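Local coordinates for uronate isomerase (Bacillus halodurans C-125, PDB 3HK9), which probably catalyses the zinc-dependent interconversion of D-glucuronate, or a related uronate, and its keto isomer, at residues A[170-175]-A[221-226]; A[252-257]-A[295-300]. All coordinates share one frame; numbering follows the deposited sequence.

Contacts 1 and 2 are both buried, and they join neighbouring parallel strands of one curved sheet, with strand 220-224 lying against strand 255-262. They meet directly: Val222 N probably hydrogen-bonds to Ala256 O at 3.1 Å, and the methyl group of Val222 CG1 packs 3.6 Å from Phe255 CZ. Contact 1 is largely polar and charged. It lies where strand 169-170 runs out into helix 172-176, and its arginine, whose side chain is about 5 Å from the zinc ion, binds the carboxylate of the glucuronate. Contact 2 is a regular strand pair with apolar side chains, further from the sugar; its lysine end is partly exposed and carries the polar and water-mediated bonds.

Contact 1. Residues A[170-175]-A[221-226]; sequences RLDPLL and AVSLPP. With REL (D-glucuronic acid), chain M.
Ser223 and Arg170 hold the carboxylate of Asp172 between them. NE and NH2 of the arginine grip it side-on in a salt bridge, with NE 2.6 Å from Asp172 OD1 and NH2 bonded to OD2. From the opposite face, Ser223 N donates to Asp172 OD1 (3.1 Å) and Ser223 OG to Asp172 OD2 (2.7 Å). Each oxygen thus takes two donors, which should fix the rotation of the carboxylate. With chi1 of 70°, Ser223 OG sits between its backbone N and carbonyl carbon, placed to reach OD2. The Arg170 chain leaves with CG opposite its backbone N (chi1 -167°), then bends at chi2, carrying CD past Ala221 CB at 4.0 Å. The guanidinium's other side meets the glucuronate carboxylate: NH1 reaches O6B at 3.0 Å and NH2 reaches O6A at 2.7 Å, both nearly straight. Asp172 is therefore a second-shell residue positioning a first-shell arginine. The Leu175 and Val222 side chains cross at about a right angle, with Leu175 CD2 4.0 Å from Val222 CB; Leu171 N bonds to Ala221 O. Parallel strands carrying substrate-binding side chains at their C-terminal ends, beside a zinc centre that includes His26 and His28, are typical of the amidohydrolase-type (beta/alpha)8 barrel active site.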
ATOM      1  N   ARG A 170     -71.017   7.180 -12.855  1.00 25.73           N
ATOM      2  CA  ARG A 170     -69.992   7.927 -13.578  1.00 27.23           C
ATOM      3  C   ARG A 170     -70.658   8.798 -14.656  1.00 27.97           C
ATOM      4  O   ARG A 170     -71.451   8.302 -15.459  1.00 27.99           O
ATOM      5  CB  ARG A 170     -69.004   6.930 -14.190  1.00 25.29           C
ATOM      6  CG  ARG A 170     -67.717   7.539 -14.698  1.00 26.63           C
ATOM      7  CD  ARG A 170     -67.004   8.384 -13.634  1.00 25.07           C
ATOM      8  NE  ARG A 170     -65.799   8.958 -14.214  1.00 22.34           N
ATOM      9  CZ  ARG A 170     -64.601   8.387 -14.188  1.00 22.44           C
ATOM     10  NH1 ARG A 170     -64.420   7.218 -13.584  1.00 23.74           N
ATOM     11  NH2 ARG A 170     -63.587   8.961 -14.824  1.00 22.92           N
ATOM     12  N   LEU A 171     -70.326  10.091 -14.685  1.00 28.46           N
ATOM     13  CA  LEU A 171     -70.958  11.021 -15.628  1.00 27.22           C
ATOM     14  C   LEU A 171     -70.076  11.825 -16.595  1.00 27.50           C
ATOM     15  O   LEU A 171     -70.511  12.865 -17.100  1.00 26.91           O
ATOM     16  CB  LEU A 171     -71.830  12.000 -14.830  1.00 26.75           C
ATOM     17  CG  LEU A 171     -72.859  11.368 -13.878  1.00 28.25           C
ATOM     18  CD1 LEU A 171     -73.406  12.398 -12.893  1.00 27.44           C
ATOM     19  CD2 LEU A 171     -73.976  10.762 -14.696  1.00 28.91           C
ATOM     20  N   ASP A 172     -68.864  11.355 -16.876  1.00 27.70           N
ATOM     21  CA  ASP A 172     -67.955  12.080 -17.774  1.00 27.91           C
ATOM     22  C   ASP A 172     -68.584  12.590 -19.080  1.00 30.52           C
ATOM     23  O   ASP A 172     -68.386  13.752 -19.457  1.00 30.39           O
ATOM     24  CB  ASP A 172     -66.720  11.214 -18.089  1.00 27.08           C
ATOM     25  CG  ASP A 172     -65.854  10.955 -16.852  1.00 26.83           C
ATOM     26  OD1 ASP A 172     -66.387  11.050 -15.729  1.00 24.76           O
ATOM     27  OD2 ASP A 172     -64.651  10.648 -16.995  1.00 27.19           O
ATOM     28  N   PRO A 173     -69.343  11.737 -19.794  1.00 30.69           N
ATOM     29  CA  PRO A 173     -69.956  12.202 -21.048  1.00 31.41           C
ATOM     30  C   PRO A 173     -70.923  13.369 -20.873  1.00 30.34           C
ATOM     31  O   PRO A 173     -70.891  14.332 -21.637  1.00 31.02           O
ATOM     32  CB  PRO A 173     -70.645  10.945 -21.580  1.00 30.73           C
ATOM     33  CG  PRO A 173     -69.712   9.845 -21.100  1.00 30.76           C
ATOM     34  CD  PRO A 173     -69.461  10.272 -19.667  1.00 30.69           C
ATOM     35  N   LEU A 174     -71.779  13.279 -19.862  1.00 30.01           N
ATOM     36  CA  LEU A 174     -72.760  14.325 -19.593  1.00 29.53           C
ATOM     37  C   LEU A 174     -72.103  15.657 -19.250  1.00 30.14           C
ATOM     38  O   LEU A 174     -72.424  16.698 -19.833  1.00 27.83           O
ATOM     39  CB  LEU A 174     -73.665  13.910 -18.432  1.00 30.15           C
ATOM     40  CG  LEU A 174     -74.694  14.955 -18.001  1.00 32.07           C
ATOM     41  CD1 LEU A 174     -75.754  15.084 -19.083  1.00 32.08           C
ATOM     42  CD2 LEU A 174     -75.324  14.555 -16.674  1.00 30.33           C
ATOM     43  N   LEU A 175     -71.170  15.611 -18.307  1.00 29.01           N
ATOM     44  CA  LEU A 175     -70.478  16.809 -17.856  1.00 28.99           C
ATOM     45  C   LEU A 175     -69.376  17.365 -18.762  1.00 27.96           C
ATOM     46  O   LEU A 175     -69.253  18.577 -18.893  1.00 28.53           O
ATOM     47  CB  LEU A 175     -69.916  16.571 -16.449  1.00 29.89           C
ATOM     48  CG  LEU A 175     -70.855  16.819 -15.256  1.00 31.99           C
ATOM     49  CD1 LEU A 175     -72.122  15.994 -15.377  1.00 31.98           C
ATOM     50  CD2 LEU A 175     -70.121  16.478 -13.967  1.00 33.94           C
ATOM     51  N   ALA A 221     -69.822  10.396  -9.877  1.00 24.24           N
ATOM     52  CA  ALA A 221     -68.436  10.755 -10.139  1.00 23.50           C
ATOM     53  C   ALA A 221     -68.154  11.287 -11.539  1.00 24.19           C
ATOM     54  O   ALA A 221     -68.977  11.160 -12.451  1.00 24.53           O
ATOM     55  CB  ALA A 221     -67.555   9.551  -9.871  1.00 22.07           C
ATOM     56  N   VAL A 222     -66.970  11.873 -11.690  1.00 22.85           N
ATOM     57  CA  VAL A 222     -66.506  12.425 -12.958  1.00 24.37           C
ATOM     58  C   VAL A 222     -65.005  12.664 -12.868  1.00 24.95           C
ATOM     59  O   VAL A 222     -64.492  12.972 -11.785  1.00 23.54           O
ATOM     60  CB  VAL A 222     -67.184  13.779 -13.271  1.00 24.32           C
ATOM     61  CG1 VAL A 222     -66.853  14.797 -12.192  1.00 24.35           C
ATOM     62  CG2 VAL A 222     -66.722  14.292 -14.627  1.00 24.79           C
ATOM     63  N   SER A 223     -64.297  12.494 -13.985  1.00 24.56           N
ATOM     64  CA  SER A 223     -62.860  12.763 -14.006  1.00 26.21           C
ATOM     65  C   SER A 223     -62.785  14.087 -14.745  1.00 26.28           C
ATOM     66  O   SER A 223     -63.534  14.314 -15.697  1.00 27.53           O
ATOM     67  CB  SER A 223     -62.074  11.664 -14.745  1.00 26.73           C
ATOM     68  OG  SER A 223     -62.316  11.676 -16.138  1.00 29.51           O
ATOM     69  N   LEU A 224     -61.902  14.970 -14.297  1.00 26.07           N
ATOM     70  CA  LEU A 224     -61.787  16.294 -14.886  1.00 23.10           C
ATOM     71  C   LEU A 224     -60.361  16.671 -15.271  1.00 23.12           C
ATOM     72  O   LEU A 224     -59.395  16.166 -14.703  1.00 21.65           O
ATOM     73  CB  LEU A 224     -62.348  17.320 -13.899  1.00 23.77           C
ATOM     74  CG  LEU A 224     -63.805  17.110 -13.481  1.00 23.09           C
ATOM     75  CD1 LEU A 224     -64.074  17.901 -12.206  1.00 22.89           C
ATOM     76  CD2 LEU A 224     -64.750  17.542 -14.619  1.00 21.86           C
ATOM     77  N   PRO A 225     -60.213  17.590 -16.239  1.00 22.80           N
ATOM     78  CA  PRO A 225     -58.903  18.041 -16.711  1.00 22.44           C
ATOM     79  C   PRO A 225     -58.249  19.060 -15.783  1.00 22.63           C
ATOM     80  O   PRO A 225     -58.907  19.628 -14.914  1.00 21.96           O
ATOM     81  CB  PRO A 225     -59.230  18.646 -18.070  1.00 23.82           C
ATOM     82  CG  PRO A 225     -60.545  19.320 -17.785  1.00 23.96           C
ATOM     83  CD  PRO A 225     -61.297  18.249 -16.992  1.00 23.09           C
ATOM     84  N   PRO A 226     -56.942  19.306 -15.973  1.00 22.15           N
ATOM     85  CA  PRO A 226     -56.141  20.255 -15.188  1.00 22.68           C
ATOM     86  C   PRO A 226     -56.740  21.656 -15.246  1.00 24.46           C
ATOM     87  O   PRO A 226     -56.556  22.470 -14.340  1.00 24.73           O
ATOM     88  CB  PRO A 226     -54.774  20.213 -15.878  1.00 22.27           C
ATOM     89  CG  PRO A 226     -54.710  18.823 -16.435  1.00 23.02           C
ATOM     90  CD  PRO A 226     -56.107  18.606 -16.968  1.00 22.20           C
TER
HETATM   91  O6A REL M 428     -61.046   8.066 -14.543  1.00 29.98           O
HETATM   92  C6  REL M 428     -60.765   6.987 -13.945  1.00 31.51           C
HETATM   93  O6B REL M 428     -61.552   6.323 -13.246  1.00 29.83           O
HETATM   94  C5  REL M 428     -59.328   6.485 -14.103  1.00 31.64           C
HETATM   95  O5  REL M 428     -58.952   5.820 -12.890  1.00 29.39           O
HETATM   96  C4  REL M 428     -59.153   5.494 -15.292  1.00 32.61           C
HETATM   97  O4  REL M 428     -59.513   6.218 -16.488  1.00 31.83           O
HETATM   98  C3  REL M 428     -57.715   4.927 -15.468  1.00 32.16           C
HETATM   99  O3  REL M 428     -57.563   4.237 -16.726  1.00 29.25           O
HETATM  100  C2  REL M 428     -57.349   3.977 -14.303  1.00 31.69           C
HETATM  101  O2  REL M 428     -57.432   2.610 -14.681  1.00 32.86           O
HETATM  102  C1  REL M 428     -55.945   4.291 -13.769  1.00 32.44           C
HETATM  103  O1  REL M 428     -55.649   4.094 -12.587  1.00 28.98           O

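Contact 2. Residues A[252-257]-A[295-300]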
ATOM      1  N   ASN A 252     -78.693  13.415  -0.706  1.00 40.14           N
ATOM      2  CA  ASN A 252     -77.538  13.401   0.184  1.00 39.72           C
ATOM      3  C   ASN A 252     -76.455  12.463  -0.344  1.00 39.25           C
ATOM      4  O   ASN A 252     -75.868  11.685   0.411  1.00 39.19           O
ATOM      5  CB  ASN A 252     -77.950  12.969   1.596  1.00 42.26           C
ATOM      6  CG  ASN A 252     -76.865  13.234   2.623  1.00 44.05           C
ATOM      7  OD1 ASN A 252     -76.901  12.709   3.735  1.00 47.38           O
ATOM      8  ND2 ASN A 252     -75.897  14.063   2.257  1.00 44.64           N
ATOM      9  N   ILE A 253     -76.203  12.539  -1.647  1.00 37.62           N
ATOM     10  CA  ILE A 253     -75.194  11.704  -2.290  1.00 37.62           C
ATOM     11  C   ILE A 253     -73.955  12.544  -2.598  1.00 34.93           C
ATOM     12  O   ILE A 253     -74.048  13.580  -3.249  1.00 34.60           O
ATOM     13  CB  ILE A 253     -75.732  11.105  -3.610  1.00 38.49           C
ATOM     14  CG1 ILE A 253     -76.972  10.256  -3.325  1.00 41.30           C
ATOM     15  CG2 ILE A 253     -74.673  10.245  -4.271  1.00 39.49           C
ATOM     16  CD1 ILE A 253     -77.578   9.617  -4.569  1.00 40.65           C
ATOM     17  N   PRO A 254     -72.777  12.110  -2.124  1.00 33.85           N
ATOM     18  CA  PRO A 254     -71.559  12.875  -2.391  1.00 33.02           C
ATOM     19  C   PRO A 254     -71.173  12.917  -3.869  1.00 31.09           C
ATOM     20  O   PRO A 254     -71.531  12.034  -4.649  1.00 30.12           O
ATOM     21  CB  PRO A 254     -70.512  12.174  -1.524  1.00 34.29           C
ATOM     22  CG  PRO A 254     -71.021  10.767  -1.437  1.00 35.18           C
ATOM     23  CD  PRO A 254     -72.496  10.954  -1.254  1.00 33.75           C
ATOM     24  N   PHE A 255     -70.445  13.964  -4.238  1.00 29.22           N
ATOM     25  CA  PHE A 255     -69.990  14.161  -5.608  1.00 26.47           C
ATOM     26  C   PHE A 255     -68.490  13.904  -5.636  1.00 26.90           C
ATOM     27  O   PHE A 255     -67.726  14.604  -4.977  1.00 26.14           O
ATOM     28  CB  PHE A 255     -70.314  15.595  -6.047  1.00 26.86           C
ATOM     29  CG  PHE A 255     -69.861  15.935  -7.444  1.00 26.42           C
ATOM     30  CD1 PHE A 255     -69.934  14.998  -8.469  1.00 26.72           C
ATOM     31  CD2 PHE A 255     -69.406  17.216  -7.744  1.00 25.24           C
ATOM     32  CE1 PHE A 255     -69.561  15.331  -9.780  1.00 26.86           C
ATOM     33  CE2 PHE A 255     -69.030  17.561  -9.050  1.00 25.57           C
ATOM     34  CZ  PHE A 255     -69.108  16.618 -10.067  1.00 27.03           C
ATOM     35  N   ALA A 256     -68.074  12.880  -6.380  1.00 25.79           N
ATOM     36  CA  ALA A 256     -66.663  12.523  -6.487  1.00 24.56           C
ATOM     37  C   ALA A 256     -66.013  13.177  -7.699  1.00 24.43           C
ATOM     38  O   ALA A 256     -66.491  13.022  -8.819  1.00 24.37           O
ATOM     39  CB  ALA A 256     -66.513  11.008  -6.579  1.00 22.84           C
ATOM     40  N   MET A 257     -64.921  13.904  -7.470  1.00 24.41           N
ATOM     41  CA  MET A 257     -64.200  14.575  -8.549  1.00 23.54           C
ATOM     42  C   MET A 257     -62.771  14.083  -8.582  1.00 23.39           C
ATOM     43  O   MET A 257     -62.040  14.216  -7.600  1.00 24.33           O
ATOM     44  CB  MET A 257     -64.197  16.095  -8.349  1.00 24.84           C
ATOM     45  CG  MET A 257     -65.577  16.740  -8.326  1.00 26.50           C
ATOM     46  SD  MET A 257     -65.499  18.546  -8.174  1.00 30.35           S
ATOM     47  CE  MET A 257     -65.091  18.724  -6.443  1.00 30.34           C
ATOM     48  N   LYS A 295     -71.615  17.187  -0.261  1.00 26.47           N
ATOM     49  CA  LYS A 295     -70.416  16.470   0.157  1.00 26.87           C
ATOM     50  C   LYS A 295     -69.554  16.185  -1.062  1.00 25.61           C
ATOM     51  O   LYS A 295     -70.066  15.847  -2.127  1.00 26.50           O
ATOM     52  CB  LYS A 295     -70.801  15.168   0.857  1.00 27.61           C
ATOM     53  CG  LYS A 295     -71.503  15.380   2.196  1.00 30.26           C
ATOM     54  CD  LYS A 295     -72.015  14.062   2.768  1.00 33.36           C
ATOM     55  CE  LYS A 295     -73.056  13.429   1.848  1.00 37.01           C
ATOM     56  NZ  LYS A 295     -73.591  12.130   2.366  1.00 37.75           N
ATOM     57  N   PHE A 296     -68.241  16.320  -0.903  1.00 24.86           N
ATOM     58  CA  PHE A 296     -67.326  16.108  -2.016  1.00 22.62           C
ATOM     59  C   PHE A 296     -66.199  15.121  -1.736  1.00 22.09           C
ATOM     60  O   PHE A 296     -65.508  15.220  -0.721  1.00 23.05           O
ATOM     61  CB  PHE A 296     -66.713  17.452  -2.434  1.00 24.02           C
ATOM     62  CG  PHE A 296     -67.730  18.488  -2.876  1.00 24.88           C
ATOM     63  CD1 PHE A 296     -68.014  18.675  -4.229  1.00 25.41           C
ATOM     64  CD2 PHE A 296     -68.383  19.289  -1.939  1.00 25.62           C
ATOM     65  CE1 PHE A 296     -68.933  19.648  -4.647  1.00 26.54           C
ATOM     66  CE2 PHE A 296     -69.305  20.265  -2.344  1.00 26.52           C
ATOM     67  CZ  PHE A 296     -69.578  20.443  -3.701  1.00 27.39           C
ATOM     68  N   LEU A 297     -66.031  14.156  -2.637  1.00 18.96           N
ATOM     69  CA  LEU A 297     -64.947  13.187  -2.549  1.00 20.56           C
ATOM     70  C   LEU A 297     -63.958  13.658  -3.618  1.00 21.39           C
ATOM     71  O   LEU A 297     -64.323  13.811  -4.782  1.00 21.68           O
ATOM     72  CB  LEU A 297     -65.440  11.776  -2.868  1.00 20.72           C
ATOM     73  CG  LEU A 297     -66.168  11.053  -1.728  1.00 23.75           C
ATOM     74  CD1 LEU A 297     -66.992   9.897  -2.288  1.00 21.45           C
ATOM     75  CD2 LEU A 297     -65.151  10.563  -0.707  1.00 20.37           C
ATOM     76  N   VAL A 298     -62.716  13.908  -3.232  1.00 21.20           N
ATOM     77  CA  VAL A 298     -61.746  14.386  -4.201  1.00 20.30           C
ATOM     78  C   VAL A 298     -60.417  13.662  -4.141  1.00 21.15           C
ATOM     79  O   VAL A 298     -59.946  13.278  -3.070  1.00 20.55           O
ATOM     80  CB  VAL A 298     -61.488  15.915  -4.024  1.00 21.89           C
ATOM     81  CG1 VAL A 298     -60.434  16.400  -5.024  1.00 22.04           C
ATOM     82  CG2 VAL A 298     -62.783  16.692  -4.222  1.00 20.07           C
ATOM     83  N   THR A 299     -59.838  13.458  -5.321  1.00 22.01           N
ATOM     84  CA  THR A 299     -58.534  12.837  -5.474  1.00 22.30           C
ATOM     85  C   THR A 299     -57.965  13.577  -6.677  1.00 23.48           C
ATOM     86  O   THR A 299     -58.705  13.924  -7.598  1.00 23.40           O
ATOM     87  CB  THR A 299     -58.638  11.312  -5.759  1.00 22.91           C
ATOM     88  OG1 THR A 299     -57.354  10.705  -5.559  1.00 21.15           O
ATOM     89  CG2 THR A 299     -59.094  11.044  -7.195  1.00 22.49           C
ATOM     90  N   MET A 300     -56.668  13.860  -6.672  1.00 22.95           N
ATOM     91  CA  MET A 300     -56.084  14.580  -7.794  1.00 21.14           C
ATOM     92  C   MET A 300     -54.924  13.804  -8.409  1.00 20.90           C
ATOM     93  O   MET A 300     -54.272  13.006  -7.739  1.00 20.38           O
ATOM     94  CB  MET A 300     -55.671  15.984  -7.337  1.00 22.03           C
ATOM     95  CG  MET A 300     -56.861  16.783  -6.780  1.00 20.57           C
ATOM     96  SD  MET A 300     -56.494  18.493  -6.333  1.00 22.49           S
ATOM     97  CE  MET A 300     -56.767  19.312  -7.953  1.00 18.03           C
TER
HETATM   98  O   HOH W   1     -73.959  15.829  -1.231  1.00 26.89           O
HETATM   99  O   HOH W   2     -72.696  16.483  -3.492  1.00 42.89           O
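The Phe255 ring has Met257 CG over one face, 3.6 Å above its plane and displaced toward the rim, while Phe296 CE1 comes to its edge, nearly in plane, 4.0 Å from Phe255 CD2. The Phe255 ring swings out with CG opposite its backbone N (chi1 179°), and the two aromatic side chains meet at a slant. Met257 bends at chi3 (-76°), which brings its terminal methyl CE back to Phe296 CD1 at 3.7 Å and to Val298 CG2. These four side chains share one face of the sheet, under helices 235-250 and 282-290, which supply Leu244, Leu245, Leu287 and Leu288. On the other face Ala256 CB lies 3.9 Å from Leu297 CB, and Pro254 CG approaches Leu297 CD1; Phe408 and Phe411 of helix 393-412 pack against Leu297. Between the strands the amides alternate in parallel register: Phe255 N to Lys295 O, Leu297 N to Phe255 O and Met257 N to Leu297 O. The bond from Thr299 N to Met257 O is longer, at 3.3 Å. At the partly exposed end Lys295 runs alongside Pro254, its CB 3.8 Å from Pro254 CB, and its NZ donates to Asn252 O at 3.0 Å, from above the carbonyl plane; NZ also bonds to Phe411 O. Asn252 closes the preceding helix as the C-prime residue of a Schellman motif, so the ammonium ties that helix end to the residue that leads into strand 296-300. Two waters extend the pairing, one linking Ile253 O to Lys295 N and the other bridging Ile253 O and Lys295 O. The chemistry implies a strand pair held by regular amide bonds and apolar packing, with the lysine ammonium and the two bridging waters at the end where the strands begin.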